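Local coordinates for protein titin (Homo sapiens, PDB 5JDD) that acts as a giant elastic structural protein of muscle, its I-band region being built in part from chains of immunoglobulin-like domains such as these three, at residues T94-N99 and D167-T172; A108-E113 and L147-T152. All blocks are in the same frame, centred on the assembly; numbering follows the deposited sequence.

Contact 1: T94-N99 and D167-T172; sequences TKTMKN and DQVSAT
From Thr96 to Asn99 the chain runs nearly parallel to residues 169-172 and closes in as it goes: the CA atoms of Thr96 and Val169 are 6.3 Å apart, those of Asn99 and Thr172 4.8 Å. At the wide end apolar groups fill the gap. CG2 of Val169 meets CB of Thr96 at 3.7 Å, while its other methyl, CG1, packs against CG and CE of Met97. The Met97 chain bends at its last torsion (chi3 -74°), which brings CE to 3.3 Å from Val169 O; its CB lies against Ala171 CB. Phe110 and Cys112 of the opposing sheet also touch Met97, so this side chain is enclosed in the core. At the narrow end Asn99 takes over. Its CG, anti to the carbonyl carbon and beside the backbone N, carries the amide toward strand 167-176, where OD1 accepts the Thr172 N-H at 2.9 Å. The bond is fairly straight (164°), with the donor tilted 33° from the amide plane. Two waters bridge the remaining separation: water 1 lies between Met97 O and Ser170 O, water 2 between Asn99 OD1 and the same Ser170 O, all at hydrogen-bonding distance. This is the crossing from strand 93-95 to strand 100-103, the A-to-A' switch of an I-set domain, where the chain leaves one sheet and joins the other beside the final strand. The Asn99 amide oxygen takes the Thr172 N-H much as a backbone carbonyl would in a parallel pair, consistent with its leading into the true backbone pairing of Thr172 with Ile100.

Contact 2: A108-E113 and L147-T152; sequences ASFECE and LIIMNT
Two central strands of the four-stranded sheet in this I-set immunoglobulin domain, B and E in the usual lettering, pair here through Ala108-Phe110 and Leu147-Ile149. They run antiparallel, and their local axes come within 4.7 Å. Ala108 and Ile149 form a hydrogen-bonded pair, each N-H reaching the other's carbonyl; the bond from Ile149 N to Ala108 O is the shorter, 2.7 Å and almost straight at 176°. Phe110 and Leu147 repeat the arrangement, both bonds measuring 2.9 Å between N and O. Between them Ser109 faces Ile148 in a non-hydrogen-bonded pair, where Ser109 CA comes within 3.3 Å of Leu147 O in a CA-H...O contact. Ala108, Phe110, Leu147 and Ile149 turn their side chains to the inner face of the beta sandwich. There the Phe110 ring, its CG anti to the carbonyl carbon (chi1 -70°), has CD1 of Ile149 at its edge, 4.2 Å from CE2, and CD2 of Leu147 obliquely placed. Tyr160, Ala171 and Leu173 of the other sheet meet Phe110 as well. Beyond the end of strand 144-149 the chain curls back, and Thr152 lays CG2 on Ala108 CB at 3.9 Å, while its OG1 is hydrogen-bonded to Lys106 O.

The centres of contacts 1 and 2 lie about 12 Å apart within the middle domain, and along the chain contact 2 is nested inside the loop that contact 1 closes. Strand 93-95 is the edge neighbour of strand 108-114, so the two contacts share a sheet. They touch directly at Glu113: Lys95 NZ makes a salt bridge to Glu113 OE2 at 2.7 Å, and Thr94 and Lys95 both face Glu113 in a classic beta bulge. Deeper in, Met97 CG packs 3.3 Å from Glu111 O, joining the crossing segment to strand 108-114.

Contact 1: T94-N99 and D167-T172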
loop_
_atom_site.group_PDB
_atom_site.type_symbol
_atom_site.label_atom_id
_atom_site.label_comp_id
_atom_site.label_asym_id
_atom_site.label_seq_id
_atom_site.Cartn_x
_atom_site.Cartn_y
_atom_site.Cartn_z
ATOM N N THR A 94 7.109 -9.237 5.460
ATOM C CA THR A 94 6.931 -9.908 6.755
ATOM C C THR A 94 5.470 -10.039 7.177
ATOM O O THR A 94 5.157 -10.796 8.086
ATOM C CB THR A 94 7.680 -9.208 7.893
ATOM O OG1 THR A 94 7.057 -7.946 8.147
ATOM C CG2 THR A 94 9.155 -8.991 7.532
ATOM N N LYS A 95 4.571 -9.294 6.540
ATOM C CA LYS A 95 3.142 -9.466 6.770
ATOM C C LYS A 95 2.435 -9.218 5.444
ATOM O O LYS A 95 2.665 -8.196 4.799
ATOM C CB LYS A 95 2.620 -8.508 7.846
ATOM C CG LYS A 95 1.154 -8.739 8.193
ATOM C CD LYS A 95 0.647 -7.728 9.226
ATOM C CE LYS A 95 1.148 -8.043 10.625
ATOM N NZ LYS A 95 0.813 -6.978 11.619
ATOM N N THR A 96 1.581 -10.155 5.029
ATOM C CA THR A 96 0.920 -10.053 3.731
ATOM C C THR A 96 -0.365 -9.248 3.782
ATOM O O THR A 96 -0.847 -8.844 4.845
ATOM C CB THR A 96 0.600 -11.440 3.132
ATOM O OG1 THR A 96 -0.399 -12.092 3.931
ATOM C CG2 THR A 96 1.850 -12.297 3.064
ATOM N N MET A 97 -0.917 -9.032 2.597
ATOM C CA MET A 97 -2.112 -8.228 2.437
ATOM C C MET A 97 -3.341 -9.089 2.324
ATOM O O MET A 97 -3.273 -10.242 1.888
ATOM C CB MET A 97 -1.965 -7.375 1.195
ATOM C CG MET A 97 -0.666 -6.619 1.227
ATOM S SD MET A 97 -0.716 -5.229 0.123
ATOM C CE MET A 97 -0.566 -6.092 -1.446
ATOM N N LYS A 98 -4.466 -8.517 2.729
ATOM C CA LYS A 98 -5.721 -9.238 2.783
ATOM C C LYS A 98 -6.598 -8.917 1.579
ATOM O O LYS A 98 -6.797 -7.748 1.235
ATOM C CB LYS A 98 -6.481 -8.868 4.060
ATOM C CG LYS A 98 -5.757 -9.226 5.351
ATOM C CD LYS A 98 -5.500 -10.724 5.442
ATOM C CE LYS A 98 -6.793 -11.533 5.392
ATOM N NZ LYS A 98 -7.746 -11.157 6.477
ATOM N N ASN A 99 -7.150 -9.953 0.958
ATOM C CA ASN A 99 -8.226 -9.748 -0.006
ATOM C C ASN A 99 -9.411 -9.111 0.702
ATOM O O ASN A 99 -9.777 -9.526 1.810
ATOM C CB ASN A 99 -8.693 -11.076 -0.601
ATOM C CG ASN A 99 -7.604 -11.799 -1.364
ATOM O OD1 ASN A 99 -6.687 -11.185 -1.920
ATOM N ND2 ASN A 99 -7.703 -13.126 -1.400
ATOM N N ASP A 167 10.993 -9.319 -3.740
ATOM C CA ASP A 167 9.805 -9.972 -3.193
ATOM C C ASP A 167 8.597 -9.135 -3.656
ATOM O O ASP A 167 8.731 -7.951 -3.998
ATOM C CB ASP A 167 9.875 -9.987 -1.649
ATOM C CG ASP A 167 9.100 -11.157 -1.006
ATOM O OD1 ASP A 167 8.422 -11.919 -1.734
ATOM O OD2 ASP A 167 9.173 -11.318 0.245
ATOM N N GLN A 168 7.424 -9.746 -3.703
ATOM C CA GLN A 168 6.206 -8.969 -3.895
ATOM C C GLN A 168 5.039 -9.681 -3.242
ATOM O O GLN A 168 5.088 -10.885 -3.004
ATOM C CB GLN A 168 5.949 -8.687 -5.379
ATOM C CG GLN A 168 5.588 -9.890 -6.218
ATOM C CD GLN A 168 5.180 -9.495 -7.633
ATOM O OE1 GLN A 168 5.924 -8.804 -8.330
ATOM N NE2 GLN A 168 3.991 -9.921 -8.055
ATOM N N VAL A 169 4.002 -8.920 -2.920
ATOM C CA VAL A 169 2.804 -9.467 -2.299
ATOM C C VAL A 169 1.588 -8.865 -2.997
ATOM O O VAL A 169 1.591 -7.687 -3.345
ATOM C CB VAL A 169 2.787 -9.197 -0.763
ATOM C CG1 VAL A 169 2.829 -7.700 -0.443
ATOM C CG2 VAL A 169 1.596 -9.879 -0.100
ATOM N N SER A 170 0.566 -9.680 -3.226
ATOM C CA SER A 170 -0.635 -9.201 -3.906
ATOM C C SER A 170 -1.903 -9.569 -3.143
ATOM O O SER A 170 -1.935 -10.536 -2.372
ATOM C CB SER A 170 -0.729 -9.761 -5.333
ATOM O OG SER A 170 0.381 -9.361 -6.130
ATOM N N ALA A 171 -2.957 -8.797 -3.389
ATOM C CA ALA A 171 -4.283 -9.118 -2.879
ATOM C C ALA A 171 -5.308 -8.488 -3.795
ATOM O O ALA A 171 -4.989 -7.570 -4.553
ATOM C CB ALA A 171 -4.460 -8.620 -1.434
ATOM N N THR A 172 -6.546 -8.960 -3.719
ATOM C CA THR A 172 -7.595 -8.446 -4.589
ATOM C C THR A 172 -8.599 -7.579 -3.855
ATOM O O THR A 172 -8.894 -7.797 -2.676
ATOM C CB THR A 172 -8.378 -9.571 -5.269
ATOM O OG1 THR A 172 -9.049 -10.359 -4.276
ATOM C CG2 THR A 172 -7.443 -10.439 -6.082
HETATM O O HOH W 1 -1.362 -11.145 0.282
HETATM O O HOH W 2 -4.090 -12.278 -1.446
#

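Contact 2: A108-E113 and L147-T152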
loop_
_atom_site.group_PDB
_atom_site.type_symbol
_atom_site.label_atom_id
_atom_site.label_comp_id
_atom_site.label_asym_id
_atom_site.label_seq_id
_atom_site.Cartn_x
_atom_site.Cartn_y
_atom_site.Cartn_z
ATOM N N ALA A 108 -11.311 1.694 0.483
ATOM C CA ALA A 108 -10.644 0.403 0.617
ATOM C C ALA A 108 -9.214 0.644 1.055
ATOM O O ALA A 108 -8.601 1.643 0.696
ATOM C CB ALA A 108 -10.649 -0.349 -0.704
ATOM N N SER A 109 -8.662 -0.279 1.825
ATOM C CA SER A 109 -7.265 -0.153 2.185
ATOM C C SER A 109 -6.531 -1.484 2.183
ATOM O O SER A 109 -7.076 -2.542 2.507
ATOM C CB SER A 109 -7.102 0.570 3.519
ATOM O OG SER A 109 -7.671 -0.164 4.577
ATOM N N PHE A 110 -5.278 -1.409 1.750
ATOM C CA PHE A 110 -4.370 -2.548 1.785
ATOM C C PHE A 110 -3.167 -2.178 2.616
ATOM O O PHE A 110 -2.713 -1.034 2.580
ATOM C CB PHE A 110 -3.877 -2.905 0.375
ATOM C CG PHE A 110 -4.934 -3.499 -0.497
ATOM C CD1 PHE A 110 -5.288 -4.836 -0.361
ATOM C CD2 PHE A 110 -5.580 -2.726 -1.445
ATOM C CE1 PHE A 110 -6.283 -5.394 -1.156
ATOM C CE2 PHE A 110 -6.578 -3.271 -2.249
ATOM C CZ PHE A 110 -6.931 -4.608 -2.108
ATOM N N GLU A 111 -2.631 -3.141 3.357
ATOM C CA GLU A 111 -1.408 -2.907 4.106
ATOM C C GLU A 111 -0.530 -4.132 4.079
ATOM O O GLU A 111 -1.011 -5.259 4.175
ATOM C CB GLU A 111 -1.696 -2.604 5.576
ATOM C CG GLU A 111 -2.649 -1.482 5.867
ATOM C CD GLU A 111 -3.130 -1.549 7.297
ATOM O OE1 GLU A 111 -2.298 -1.845 8.183
ATOM O OE2 GLU A 111 -4.339 -1.333 7.528
ATOM N N CYS A 112 0.771 -3.897 4.015
ATOM C CA CYS A 112 1.725 -4.964 4.266
ATOM C C CYS A 112 2.834 -4.452 5.167
ATOM O O CYS A 112 2.942 -3.244 5.415
ATOM C CB CYS A 112 2.308 -5.510 2.957
ATOM S SG CYS A 112 3.363 -4.350 2.025
ATOM N N GLU A 113 3.668 -5.362 5.652
ATOM C CA GLU A 113 4.837 -4.982 6.435
ATOM C C GLU A 113 6.052 -5.579 5.759
ATOM O O GLU A 113 5.975 -6.679 5.199
ATOM C CB GLU A 113 4.713 -5.430 7.901
ATOM C CG GLU A 113 3.572 -4.703 8.628
ATOM C CD GLU A 113 3.291 -5.178 10.051
ATOM O OE1 GLU A 113 4.150 -5.832 10.686
ATOM O OE2 GLU A 113 2.181 -4.868 10.544
ATOM N N LEU A 147 -1.862 1.316 1.123
ATOM C CA LEU A 147 -2.518 1.901 -0.044
ATOM C C LEU A 147 -3.972 2.116 0.327
ATOM O O LEU A 147 -4.678 1.172 0.690
ATOM C CB LEU A 147 -2.431 0.968 -1.253
ATOM C CG LEU A 147 -3.205 1.424 -2.503
ATOM C CD1 LEU A 147 -2.580 2.683 -3.077
ATOM C CD2 LEU A 147 -3.222 0.335 -3.563
ATOM N N ILE A 148 -4.414 3.368 0.268
ATOM C CA ILE A 148 -5.803 3.701 0.550
ATOM C C ILE A 148 -6.480 4.141 -0.744
ATOM O O ILE A 148 -5.977 5.024 -1.451
ATOM C CB ILE A 148 -5.897 4.795 1.608
ATOM C CG1 ILE A 148 -5.261 4.298 2.909
ATOM C CG2 ILE A 148 -7.342 5.195 1.847
ATOM C CD1 ILE A 148 -4.766 5.402 3.802
ATOM N N ILE A 149 -7.589 3.483 -1.072
ATOM C CA ILE A 149 -8.318 3.759 -2.309
ATOM C C ILE A 149 -9.642 4.414 -1.970
ATOM O O ILE A 149 -10.522 3.793 -1.373
ATOM C CB ILE A 149 -8.559 2.472 -3.120
ATOM C CG1 ILE A 149 -7.237 1.742 -3.366
ATOM C CG2 ILE A 149 -9.213 2.788 -4.457
ATOM C CD1 ILE A 149 -7.413 0.395 -4.031
ATOM N N MET A 150 -9.782 5.677 -2.360
ATOM C CA MET A 150 -10.973 6.451 -2.022
ATOM C C MET A 150 -12.098 6.259 -3.024
ATOM O O MET A 150 -11.857 5.975 -4.195
ATOM C CB MET A 150 -10.634 7.946 -1.979
ATOM C CG MET A 150 -9.449 8.329 -1.115
ATOM S SD MET A 150 -9.691 7.890 0.608
ATOM C CE MET A 150 -11.178 8.817 0.984
ATOM N N ASN A 151 -13.327 6.420 -2.544
ATOM C CA ASN A 151 -14.509 6.475 -3.405
ATOM C C ASN A 151 -14.539 5.341 -4.423
ATOM O O ASN A 151 -14.569 5.570 -5.635
ATOM C CB ASN A 151 -14.590 7.831 -4.116
ATOM C CG ASN A 151 -15.910 8.031 -4.843
ATOM O OD1 ASN A 151 -16.924 7.417 -4.500
ATOM N ND2 ASN A 151 -15.898 8.884 -5.862
ATOM N N THR A 152 -14.527 4.110 -3.925
ATOM C CA THR A 152 -14.400 2.955 -4.810
ATOM C C THR A 152 -15.550 2.822 -5.797
ATOM O O THR A 152 -16.703 3.184 -5.518
ATOM C CB THR A 152 -14.259 1.630 -4.047
ATOM O OG1 THR A 152 -15.373 1.465 -3.159
ATOM C CG2 THR A 152 -12.939 1.598 -3.263
#